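Local coordinates for protein VP1 (Polyomavirus HPyV6, PDB 4PCG) that probably serves as the major structural protein of the polyomavirus capsid, a jelly-roll subunit that assembles into pentamers and is associated with attachment to host cells, at residues Pro245-Ser248 and Gln254-Val257; Leu92-Gln97 and Ala111-Ser116. All coordinates share one frame; numbering follows the deposited sequence.

Contact 1 of 2, residues Pro245-Ser248 and Gln254-Val257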
loop_
_atom_site.group_PDB
_atom_site.type_symbol
_atom_site.label_atom_id
_atom_site.label_comp_id
_atom_site.label_asym_id
_atom_site.label_seq_id
_atom_site.Cartn_x
_atom_site.Cartn_y
_atom_site.Cartn_z
ATOM N N PRO B 245 -26.951 -7.210 15.830
ATOM C CA PRO B 245 -25.788 -6.373 16.131
ATOM C C PRO B 245 -24.559 -7.204 16.380
ATOM O O PRO B 245 -24.657 -8.382 16.740
ATOM C CB PRO B 245 -26.186 -5.625 17.408
ATOM C CG PRO B 245 -27.625 -5.869 17.604
ATOM C CD PRO B 245 -27.987 -7.116 16.869
ATOM N N THR B 246 -23.403 -6.595 16.143
ATOM C CA THR B 246 -22.131 -7.215 16.392
ATOM C C THR B 246 -21.113 -6.124 16.724
ATOM O O THR B 246 -21.451 -4.950 16.741
ATOM C CB THR B 246 -21.676 -8.090 15.211
ATOM O OG1 THR B 246 -20.562 -8.908 15.608
ATOM C CG2 THR B 246 -21.275 -7.223 13.988
ATOM N N LEU B 247 -19.893 -6.543 17.042
ATOM C CA LEU B 247 -18.822 -5.632 17.481
ATOM C C LEU B 247 -19.207 -4.878 18.732
ATOM O O LEU B 247 -18.978 -3.681 18.854
ATOM C CB LEU B 247 -18.431 -4.650 16.372
ATOM C CG LEU B 247 -16.977 -4.178 16.408
ATOM C CD1 LEU B 247 -16.010 -5.325 16.134
ATOM C CD2 LEU B 247 -16.779 -3.065 15.388
ATOM N N SER B 248 -19.811 -5.600 19.665
ATOM C CA SER B 248 -20.128 -5.072 20.979
ATOM C C SER B 248 -19.996 -6.200 22.019
ATOM O O SER B 248 -20.038 -7.385 21.668
ATOM C CB SER B 248 -21.550 -4.516 20.985
ATOM O OG SER B 248 -22.476 -5.577 20.825
ATOM N N GLN B 254 -21.531 -14.262 19.648
ATOM C CA GLN B 254 -21.914 -14.650 18.308
ATOM C C GLN B 254 -20.808 -14.411 17.272
ATOM O O GLN B 254 -20.982 -14.762 16.127
ATOM C CB GLN B 254 -23.212 -13.928 17.904
ATOM C CG GLN B 254 -24.451 -14.426 18.646
ATOM C CD GLN B 254 -25.720 -13.651 18.299
ATOM O OE1 GLN B 254 -25.745 -12.817 17.396
ATOM N NE2 GLN B 254 -26.780 -13.929 19.026
ATOM N N ARG B 255 -19.674 -13.865 17.696
ATOM C CA ARG B 255 -18.610 -13.467 16.773
ATOM C C ARG B 255 -17.834 -14.694 16.280
ATOM O O ARG B 255 -17.418 -15.486 17.095
ATOM C CB ARG B 255 -17.687 -12.517 17.518
ATOM C CG ARG B 255 -16.818 -11.674 16.631
ATOM C CD ARG B 255 -17.337 -10.247 16.493
ATOM N NE ARG B 255 -16.424 -9.507 15.617
ATOM C CZ ARG B 255 -16.768 -8.885 14.493
ATOM N NH1 ARG B 255 -18.034 -8.834 14.086
ATOM N NH2 ARG B 255 -15.837 -8.248 13.792
ATOM N N SER B 256 -17.697 -14.851 14.970
ATOM C CA SER B 256 -17.150 -16.062 14.336
ATOM C C SER B 256 -16.078 -15.715 13.327
ATOM O O SER B 256 -16.101 -14.626 12.753
ATOM C CB SER B 256 -18.268 -16.815 13.622
ATOM O OG SER B 256 -19.276 -17.138 14.582
ATOM N N VAL B 257 -15.152 -16.645 13.095
ATOM C CA VAL B 257 -14.141 -16.470 12.079
ATOM C C VAL B 257 -14.752 -16.688 10.688
ATOM O O VAL B 257 -15.493 -17.634 10.496
ATOM C CB VAL B 257 -12.984 -17.461 12.258
ATOM C CG1 VAL B 257 -12.015 -17.370 11.091
ATOM C CG2 VAL B 257 -12.274 -17.213 13.581
HETATM O O HOH W 1 -24.001 -11.025 16.063
#
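L247 lays its CD1 methyl over one face of the R255 guanidinium, near the rim, with CD1 3.7 Å from R255 NH2. T246 meets the same group at its edge and crosses the arginine chain at about a right angle: R255 NH1 donates to T246 OG1 at 3.0 Å. That bond is bent (143° at the hydrogen), and the hydroxyl lies 22° out of the guanidinium plane. What turns the arginine back to the 245-248 loop is a kink in its own chain, chi2 102°. The T246 methyl adds to the packing, CG2 lying 3.6 Å from R255 NH1. Beside this, one water donates to both P245 O and Q254 OE1, at 2.8 Å each, and N244 ND2 also binds Q254 OE1. This turn between strands 227-239 and 256-274 sits at the border of two jelly-roll subunits of the pentamer: R255 NE bonds T109 OG1 of a neighbouring subunit, and L247 packs on Q107 of that same subunit. Held by a threonine of its own loop and a threonine next door, the largely buried R255 is restrained at NH1 and NE by two neutral hydroxyls, so the side chain's charge is probably met here by hydroxyl dipoles.

Contact 2 of 2, residues Leu92-Gln97 and Ala111-Ser116; sequences LIFTPQ and AGVEGS
With its ring carried anti to the backbone N (chi1 -163°), F94 turns an edge toward V113, and Q97, with chi1 -54°, brings its CG to the same valine. V113 CG1 is the methyl that meets both: it lies near the plane of the F94 ring, 4.3 Å from CE2, and equally 4.3 Å from Q97 CG. Beyond CG a second turn, at chi2, curls the glutamine amide back to its own segment, where NE2 donates to T95 O at 2.9 Å. The bond is nearly straight (170°), but the amide stands well above the carbonyl plane; OE1 is taken by S100 OG. The backbones come together at G112, whose CA makes a CH...O contact of 3.2 Å with Q97 O. G112 has a positive phi and, with no side chain, lets its CA lie close to that oxygen. A water then bridges the segments, donating to Q97 O at 2.6 Å and accepting from V113 N at 2.9 Å. All four touching residues are buried. The contact joins the chain leaving strand 79-93 to the loop leading into strand 117-124, while F261 of strand 256-274 meets the F94 ring with its plane inclined to it, L236 and V239 of strand 227-239 pack against F94 and V113 respectively, and S178 OG of another subunit bonds F94 O.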
loop_
_atom_site.group_PDB
_atom_site.type_symbol
_atom_site.label_atom_id
_atom_site.label_comp_id
_atom_site.label_asym_id
_atom_site.label_seq_id
_atom_site.Cartn_x
_atom_site.Cartn_y
_atom_site.Cartn_z
ATOM N N LEU B 92 -8.568 -17.079 -4.723
ATOM C CA LEU B 92 -9.563 -17.178 -3.675
ATOM C C LEU B 92 -10.949 -16.882 -4.218
ATOM O O LEU B 92 -11.128 -15.988 -5.069
ATOM C CB LEU B 92 -9.272 -16.175 -2.560
ATOM C CG LEU B 92 -8.125 -16.462 -1.595
ATOM C CD1 LEU B 92 -8.116 -15.500 -0.421
ATOM C CD2 LEU B 92 -8.280 -17.886 -1.093
ATOM N N ILE B 93 -11.929 -17.620 -3.699
ATOM C CA ILE B 93 -13.325 -17.469 -4.060
ATOM C C ILE B 93 -14.065 -16.838 -2.885
ATOM O O ILE B 93 -14.139 -17.422 -1.809
ATOM C CB ILE B 93 -13.979 -18.830 -4.403
ATOM C CG1 ILE B 93 -13.213 -19.486 -5.545
ATOM C CG2 ILE B 93 -15.423 -18.663 -4.795
ATOM C CD1 ILE B 93 -13.575 -20.927 -5.758
ATOM N N PHE B 94 -14.610 -15.647 -3.104
ATOM C CA PHE B 94 -15.272 -14.903 -2.021
ATOM C C PHE B 94 -16.236 -13.906 -2.629
ATOM O O PHE B 94 -16.169 -13.649 -3.832
ATOM C CB PHE B 94 -14.229 -14.203 -1.139
ATOM C CG PHE B 94 -14.763 -13.755 0.200
ATOM C CD1 PHE B 94 -15.380 -14.664 1.048
ATOM C CD2 PHE B 94 -14.654 -12.440 0.591
ATOM C CE1 PHE B 94 -15.872 -14.263 2.279
ATOM C CE2 PHE B 94 -15.134 -12.038 1.828
ATOM C CZ PHE B 94 -15.756 -12.954 2.653
ATOM N N THR B 95 -17.136 -13.362 -1.792
ATOM C CA THR B 95 -18.056 -12.296 -2.152
ATOM C C THR B 95 -18.033 -11.237 -1.028
ATOM O O THR B 95 -17.710 -11.563 0.113
ATOM C CB THR B 95 -19.500 -12.829 -2.226
ATOM O OG1 THR B 95 -19.808 -13.453 -0.976
ATOM C CG2 THR B 95 -19.644 -13.839 -3.366
ATOM N N PRO B 96 -18.362 -9.980 -1.337
ATOM C CA PRO B 96 -18.420 -8.972 -0.283
ATOM C C PRO B 96 -19.496 -9.294 0.740
ATOM O O PRO B 96 -20.583 -9.721 0.370
ATOM C CB PRO B 96 -18.742 -7.680 -1.035
ATOM C CG PRO B 96 -19.353 -8.144 -2.317
ATOM C CD PRO B 96 -18.701 -9.418 -2.653
ATOM N N GLN B 97 -19.157 -9.110 2.020
ATOM C CA GLN B 97 -20.064 -9.333 3.114
ATOM C C GLN B 97 -20.512 -7.978 3.667
ATOM O O GLN B 97 -19.689 -7.158 4.066
ATOM C CB GLN B 97 -19.374 -10.157 4.211
ATOM C CG GLN B 97 -18.773 -11.459 3.729
ATOM C CD GLN B 97 -19.809 -12.416 3.187
ATOM O OE1 GLN B 97 -20.719 -12.837 3.911
ATOM N NE2 GLN B 97 -19.678 -12.785 1.913
ATOM N N ALA B 111 -21.811 -4.514 9.282
ATOM C CA ALA B 111 -20.546 -4.771 9.944
ATOM C C ALA B 111 -19.443 -5.186 8.978
ATOM O O ALA B 111 -18.276 -4.844 9.174
ATOM C CB ALA B 111 -20.717 -5.858 10.988
ATOM N N GLY B 112 -19.816 -5.957 7.973
ATOM C CA GLY B 112 -18.853 -6.606 7.115
ATOM C C GLY B 112 -17.906 -7.566 7.820
ATOM O O GLY B 112 -18.096 -7.968 8.973
ATOM N N VAL B 113 -16.870 -7.940 7.101
ATOM C CA VAL B 113 -15.825 -8.778 7.666
ATOM C C VAL B 113 -14.610 -7.915 7.960
ATOM O O VAL B 113 -14.198 -7.059 7.152
ATOM C CB VAL B 113 -15.500 -9.998 6.773
ATOM C CG1 VAL B 113 -15.271 -9.602 5.342
ATOM C CG2 VAL B 113 -14.310 -10.775 7.339
ATOM N N GLU B 114 -14.068 -8.084 9.162
ATOM C CA GLU B 114 -12.841 -7.390 9.531
ATOM C C GLU B 114 -12.153 -8.098 10.685
ATOM O O GLU B 114 -12.790 -8.813 11.470
ATOM C CB GLU B 114 -13.109 -5.924 9.869
ATOM C CG GLU B 114 -14.173 -5.719 10.922
ATOM C CD GLU B 114 -14.619 -4.260 11.113
ATOM O OE1 GLU B 114 -14.519 -3.388 10.208
ATOM O OE2 GLU B 114 -15.076 -3.973 12.237
ATOM N N GLY B 115 -10.843 -7.916 10.757
ATOM C CA GLY B 115 -10.055 -8.518 11.824
ATOM C C GLY B 115 -8.756 -9.076 11.295
ATOM O O GLY B 115 -8.323 -8.748 10.162
ATOM N N SER B 116 -8.131 -9.917 12.115
ATOM C CA SER B 116 -6.857 -10.526 11.744
ATOM C C SER B 116 -7.041 -11.561 10.646
ATOM O O SER B 116 -8.066 -12.221 10.569
ATOM C CB SER B 116 -6.154 -11.122 12.976
ATOM O OG SER B 116 -5.698 -10.055 13.798
HETATM O O HOH W 2 -17.095 -6.866 4.398
#

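Contact 1 and contact 2 have centres about 13 Å apart and touch directly. T246 CG2 packs on A111 CB at 3.3 Å, and L247 CD2 reaches E114 OE2 at 3.7 Å, so the 111-116 loop has the 245-248 loop on it as well as the 92-97 segment. Both contacts reach the same antiparallel sheet, in which strands 79-93 and 256-274 are neighbours. Along the chain contact 2 closes before contact 1 begins. Contact 1 meets one neighbouring subunit through R255 and L247; contact 2 has a different one at F94 O. The bound sodium ion, held by T48, T50, T52 and D54, is about 11 Å from the R255 side chain, and neither contact supplies a ligand.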